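Local coordinates for CDA peptide synthetase I (Streptomyces coelicolor, PDB 5DU9), which belongs to the large modular nonribosomal peptide synthetases and is represented here by its condensation domain, at residues V160-S165 with G307-R312; G11-Q16 with D195-G200. The protein carries 1 engineered substitution. All blocks are in the same frame, centred on the assembly; numbering follows the deposited sequence.

Contact 1: V160-S165 with G307-R312; sequences VIDGTS and GMVSNR. With UM2 ((2S)-2-amino-N-butyl-propanamide), chain E.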
loop_
_atom_site.group_PDB
_atom_site.type_symbol
_atom_site.label_atom_id
_atom_site.label_comp_id
_atom_site.label_asym_id
_atom_site.label_seq_id
_atom_site.Cartn_x
_atom_site.Cartn_y
_atom_site.Cartn_z
ATOM N N VAL A 160 -0.949 -8.393 -9.047
ATOM C CA VAL A 160 -2.256 -8.098 -9.649
ATOM C C VAL A 160 -2.992 -6.922 -8.988
ATOM O O VAL A 160 -3.875 -6.328 -9.608
ATOM C CB VAL A 160 -3.205 -9.333 -9.635
ATOM C CG1 VAL A 160 -2.693 -10.409 -10.589
ATOM C CG2 VAL A 160 -3.389 -9.893 -8.236
ATOM N N ILE A 161 -2.637 -6.586 -7.751
ATOM C CA ILE A 161 -3.386 -5.580 -6.988
ATOM C C ILE A 161 -2.474 -4.717 -6.127
ATOM O O ILE A 161 -1.702 -5.241 -5.315
ATOM C CB ILE A 161 -4.453 -6.252 -6.076
ATOM C CG1 ILE A 161 -5.602 -6.836 -6.913
ATOM C CG2 ILE A 161 -5.010 -5.272 -5.032
ATOM C CD1 ILE A 161 -6.485 -5.807 -7.605
ATOM N N ASP A 162 -2.569 -3.403 -6.315
ATOM C CA ASP A 162 -1.896 -2.435 -5.451
ATOM C C ASP A 162 -2.897 -1.776 -4.496
ATOM O O ASP A 162 -4.083 -2.102 -4.497
ATOM C CB ASP A 162 -1.156 -1.376 -6.282
ATOM C CG ASP A 162 -2.039 -0.695 -7.318
ATOM O OD1 ASP A 162 -3.265 -0.582 -7.104
ATOM O OD2 ASP A 162 -1.485 -0.244 -8.346
ATOM N N GLY A 163 -2.414 -0.850 -3.675
ATOM C CA GLY A 163 -3.250 -0.229 -2.662
ATOM C C GLY A 163 -4.466 0.472 -3.233
ATOM O O GLY A 163 -5.579 0.320 -2.724
ATOM N N THR A 164 -4.251 1.251 -4.290
ATOM C CA THR A 164 -5.328 1.955 -4.966
ATOM C C THR A 164 -6.399 0.974 -5.430
ATOM O O THR A 164 -7.595 1.246 -5.326
ATOM C CB THR A 164 -4.792 2.749 -6.176
ATOM O OG1 THR A 164 -3.903 3.771 -5.711
ATOM C CG2 THR A 164 -5.921 3.396 -6.975
ATOM N N SER A 165 -5.960 -0.174 -5.936
ATOM C CA SER A 165 -6.879 -1.135 -6.531
ATOM C C SER A 165 -7.676 -1.899 -5.483
ATOM O O SER A 165 -8.764 -2.382 -5.769
ATOM C CB SER A 165 -6.112 -2.108 -7.418
ATOM O OG SER A 165 -5.492 -1.408 -8.486
ATOM N N GLY A 307 -5.173 -2.984 -10.837
ATOM C CA GLY A 307 -3.918 -3.542 -11.290
ATOM C C GLY A 307 -2.808 -3.246 -10.308
ATOM O O GLY A 307 -3.054 -2.998 -9.130
ATOM N N MET A 308 -1.581 -3.296 -10.812
ATOM C CA MET A 308 -0.391 -3.021 -10.029
ATOM C C MET A 308 0.497 -2.092 -10.844
ATOM O O MET A 308 1.112 -2.522 -11.819
ATOM C CB MET A 308 0.333 -4.325 -9.684
ATOM C CG MET A 308 1.771 -4.163 -9.223
ATOM S SD MET A 308 1.965 -2.941 -7.918
ATOM C CE MET A 308 3.567 -3.407 -7.253
ATOM N N VAL A 309 0.537 -0.815 -10.463
ATOM C CA VAL A 309 1.340 0.173 -11.186
ATOM C C VAL A 309 2.110 1.099 -10.258
ATOM O O VAL A 309 2.832 1.974 -10.721
ATOM C CB VAL A 309 0.469 1.055 -12.118
ATOM C CG1 VAL A 309 0.099 0.295 -13.371
ATOM C CG2 VAL A 309 -0.768 1.553 -11.396
ATOM N N SER A 310 1.973 0.896 -8.951
ATOM C CA SER A 310 2.570 1.805 -7.986
ATOM C C SER A 310 4.093 1.887 -8.111
ATOM O O SER A 310 4.763 0.947 -8.556
ATOM C CB SER A 310 2.188 1.392 -6.566
ATOM O OG SER A 310 2.571 0.060 -6.311
ATOM N N ASN A 311 4.613 3.042 -7.712
ATOM C CA ASN A 311 6.027 3.357 -7.782
ATOM C C ASN A 311 6.488 3.786 -6.394
ATOM O O ASN A 311 5.678 4.227 -5.585
ATOM C CB ASN A 311 6.260 4.463 -8.816
ATOM C CG ASN A 311 7.720 4.648 -9.181
ATOM O OD1 ASN A 311 8.536 3.732 -9.075
ATOM N ND2 ASN A 311 8.054 5.845 -9.640
ATOM N N ARG A 312 7.772 3.624 -6.113
ATOM C CA ARG A 312 8.344 4.069 -4.846
ATOM C C ARG A 312 9.601 4.869 -5.123
ATOM O O ARG A 312 10.500 4.390 -5.807
ATOM C CB ARG A 312 8.653 2.881 -3.945
ATOM C CG ARG A 312 9.386 3.257 -2.668
ATOM C CD ARG A 312 9.262 2.167 -1.623
ATOM N NE ARG A 312 9.610 0.858 -2.163
ATOM C CZ ARG A 312 9.390 -0.294 -1.537
ATOM N NH1 ARG A 312 8.819 -0.307 -0.337
ATOM N NH2 ARG A 312 9.736 -1.436 -2.112
HETATM C CCH UM2 E . 9.223 -2.700 -7.686
HETATM C CCI UM2 E . 7.752 -3.010 -7.472
HETATM C CCJ UM2 E . 7.510 -3.949 -6.287
HETATM C CCK UM2 E . 7.519 -3.228 -4.939
HETATM N NCL UM2 E . 6.251 -2.604 -4.586
HETATM C CCM UM2 E . 5.752 -2.666 -3.349
HETATM O OCN UM2 E . 6.010 -3.571 -2.569
HETATM C CCO UM2 E . 4.858 -1.537 -2.919
HETATM C CCP UM2 E . 5.708 -0.418 -2.325
HETATM N NCQ UM2 E . 3.916 -2.002 -1.882
#

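Contact 2: G11-Q16 with D195-G200; sequences GLTSAQ and DRMVAG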
loop_
_atom_site.group_PDB
_atom_site.type_symbol
_atom_site.label_atom_id
_atom_site.label_comp_id
_atom_site.label_asym_id
_atom_site.label_seq_id
_atom_site.Cartn_x
_atom_site.Cartn_y
_atom_site.Cartn_z
ATOM N N GLY A 11 0.936 -6.952 -22.242
ATOM C CA GLY A 11 2.163 -6.441 -21.660
ATOM C C GLY A 11 1.985 -6.157 -20.184
ATOM O O GLY A 11 0.894 -5.796 -19.741
ATOM N N LEU A 12 3.055 -6.342 -19.418
ATOM C CA LEU A 12 3.057 -6.007 -17.999
ATOM C C LEU A 12 3.348 -4.531 -17.798
ATOM O O LEU A 12 4.066 -3.920 -18.590
ATOM C CB LEU A 12 4.104 -6.827 -17.241
ATOM C CG LEU A 12 3.729 -8.229 -16.773
ATOM C CD1 LEU A 12 3.432 -9.132 -17.962
ATOM C CD2 LEU A 12 4.855 -8.803 -15.925
ATOM N N THR A 13 2.797 -3.963 -16.731
ATOM C CA THR A 13 3.194 -2.630 -16.305
ATOM C C THR A 13 4.608 -2.706 -15.754
ATOM O O THR A 13 5.111 -3.792 -15.482
ATOM C CB THR A 13 2.279 -2.071 -15.220
ATOM O OG1 THR A 13 2.441 -2.856 -14.034
ATOM C CG2 THR A 13 0.817 -2.103 -15.664
ATOM N N SER A 14 5.240 -1.554 -15.569
ATOM C CA SER A 14 6.576 -1.518 -14.985
ATOM C C SER A 14 6.581 -2.155 -13.599
ATOM O O SER A 14 7.474 -2.936 -13.265
ATOM C CB SER A 14 7.086 -0.081 -14.898
ATOM O OG SER A 14 7.385 0.422 -16.188
ATOM N N ALA A 15 5.585 -1.811 -12.794
ATOM C CA ALA A 15 5.477 -2.352 -11.445
ATOM C C ALA A 15 5.301 -3.868 -11.478
ATOM O O ALA A 15 5.851 -4.583 -10.654
ATOM C CB ALA A 15 4.326 -1.705 -10.704
ATOM N N GLN A 16 4.534 -4.358 -12.442
ATOM C CA GLN A 16 4.331 -5.794 -12.561
ATOM C C GLN A 16 5.621 -6.496 -12.987
ATOM O O GLN A 16 5.938 -7.576 -12.482
ATOM C CB GLN A 16 3.203 -6.090 -13.545
ATOM C CG GLN A 16 1.838 -5.772 -12.976
ATOM C CD GLN A 16 0.712 -6.015 -13.961
ATOM O OE1 GLN A 16 0.792 -5.627 -15.122
ATOM N NE2 GLN A 16 -0.347 -6.658 -13.497
ATOM N N ASP A 195 -4.330 -2.418 -21.056
ATOM C CA ASP A 195 -3.487 -2.308 -22.243
ATOM C C ASP A 195 -3.160 -0.848 -22.548
ATOM O O ASP A 195 -2.025 -0.519 -22.878
ATOM C CB ASP A 195 -4.158 -2.956 -23.459
ATOM C CG ASP A 195 -4.112 -4.476 -23.420
ATOM O OD1 ASP A 195 -3.207 -5.043 -22.774
ATOM O OD2 ASP A 195 -4.979 -5.108 -24.058
ATOM N N ARG A 196 -4.151 0.029 -22.426
ATOM C CA ARG A 196 -3.927 1.445 -22.693
ATOM C C ARG A 196 -3.024 2.071 -21.632
ATOM O O ARG A 196 -2.220 2.950 -21.941
ATOM C CB ARG A 196 -5.255 2.202 -22.768
ATOM C CG ARG A 196 -6.000 1.996 -24.071
ATOM C CD ARG A 196 -7.144 2.986 -24.214
ATOM N NE ARG A 196 -8.383 2.477 -23.630
ATOM C CZ ARG A 196 -9.234 3.189 -22.895
ATOM N NH1 ARG A 196 -8.996 4.465 -22.613
ATOM N NH2 ARG A 196 -10.333 2.613 -22.429
ATOM N N MET A 197 -3.164 1.620 -20.389
ATOM C CA MET A 197 -2.322 2.095 -19.295
ATOM C C MET A 197 -0.865 1.699 -19.550
ATOM O O MET A 197 0.052 2.505 -19.389
ATOM C CB MET A 197 -2.823 1.534 -17.953
ATOM C CG MET A 197 -2.086 2.056 -16.723
ATOM S SD MET A 197 -2.952 1.692 -15.170
ATOM C CE MET A 197 -2.922 -0.100 -15.148
ATOM N N VAL A 198 -0.656 0.455 -19.961
ATOM C CA VAL A 198 0.682 -0.025 -20.295
ATOM C C VAL A 198 1.252 0.733 -21.498
ATOM O O VAL A 198 2.433 1.076 -21.521
ATOM C CB VAL A 198 0.660 -1.542 -20.585
ATOM C CG1 VAL A 198 1.984 -2.021 -21.181
ATOM C CG2 VAL A 198 0.347 -2.302 -19.306
ATOM N N ALA A 199 0.416 0.998 -22.493
ATOM C CA ALA A 199 0.863 1.745 -23.664
ATOM C C ALA A 199 1.335 3.142 -23.262
ATOM O O ALA A 199 2.278 3.682 -23.848
ATOM C CB ALA A 199 -0.251 1.835 -24.701
ATOM N N GLY A 200 0.680 3.716 -22.259
ATOM C CA GLY A 200 1.066 5.015 -21.740
ATOM C C GLY A 200 2.463 4.984 -21.151
ATOM O O GLY A 200 3.251 5.910 -21.348
HETATM O O HOH W 1 -1.872 -5.225 -20.425
HETATM O O HOH W 2 -0.378 -5.107 -23.932
#

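Contact 1: V160-S165 with G307-R312
D162 and V309 are joined by a hydrogen bond from V309 N to D162 OD2, 3.0 Å long, which meets the carboxylate oxygen on its anti side and 23° out of the carboxylate plane. Two more hydrogen bonds converge on G307: its O accepts from D162 N at 2.9 Å, tilted from the carbonyl plane, and its N donates to S165 OG at 2.8 Å. The chi1 of D162 (53°) puts CG between the backbone N and the carbonyl carbon. From there OD1 caps the helix that starts at G163, taking S165 N at 3.0 Å nearly along the C-O bond direction. OD2 also forms a salt bridge with R297, so the oxygen is held by an arginine as well as by the amide of V309. D162 and G163 close the HHxxxDG signature of condensation domains, whose second histidine is H158, and contact 1 ties this loop of the N-terminal lobe to the C-terminal lobe. Weaker CA-H...O contacts flank the amide bonds, with G307 CA 3.3 Å from V160 O and I161 CA directed at G307 O. Beyond them M308 bends at chi2 (50°), which sets SD against D162 CB at 3.9 Å. Its CE reaches UM2, 3.9 Å from NCL, while the side chain also touches H158. At the far end of 307-312, UM2 CCP lies over the centre of one face of the R312 guanidinium, with NH1 3.7 Å away.

Contact 2: G11-Q16 with D195-G200
V198 presses its two methyls against the chain at G11, L12 and T13, without a direct hydrogen bond across the contact. With chi1 at 170°, CG1 is anti to the backbone N and packs 3.8 Å from L12 O. The other branch, CG2, meets G11 O at 3.6 Å and T13 CG2 at 3.7 Å, and the T13 and V198 side chains cross at about a right angle. In T13 (chi1 66°) OG1 sits between the backbone N and the carbonyl carbon, leaving CG2 beside the N and turned to the valine. That OG1, also bonded to M308 O, accepts from Q16 N at 3.0 Å, while Q16 OE1 accepts from T13 N at 3.1 Å, almost straight and on a lone pair in the carbonyl plane: a capping box that opens helix 14-24. At the polar edge of the contact a water accepts from G11 N and donates to D195 OD1, an oxygen that is also hydrogen-bonded to H10 ND1. The end of M197 brings CE within 4.3 Å of T13 CG2. Helix 194-205 thus flanks the start of helix 14-24, with M197 also touching helix 300-303 through A302, while L12 and Q16 pack on F67 of strand 65-69.

Overall arrangement
The centres of contacts 1 and 2 lie about 12 Å apart, contact 1 nearer the centre of the chain (about 8 Å against about 19 Å, centre to centre). Their segments alternate along the sequence, in the order 11-16, 160-165, 195-200, 307-312, so the two long-range connections interlock within one condensation domain. They meet directly where 307-312 passes the start of helix 14-24: V309 CG1 packs on T13 CG2 and S310 O on A15 CB. V309 also touches M197 of helix 194-205, the helix that follows 163-182. Contact 1 lines the UM2 pocket through M308 and R312; contact 2 lies a shell further out, the T13 side chain about 8 Å from UM2, although A15 of 11-16 touches it.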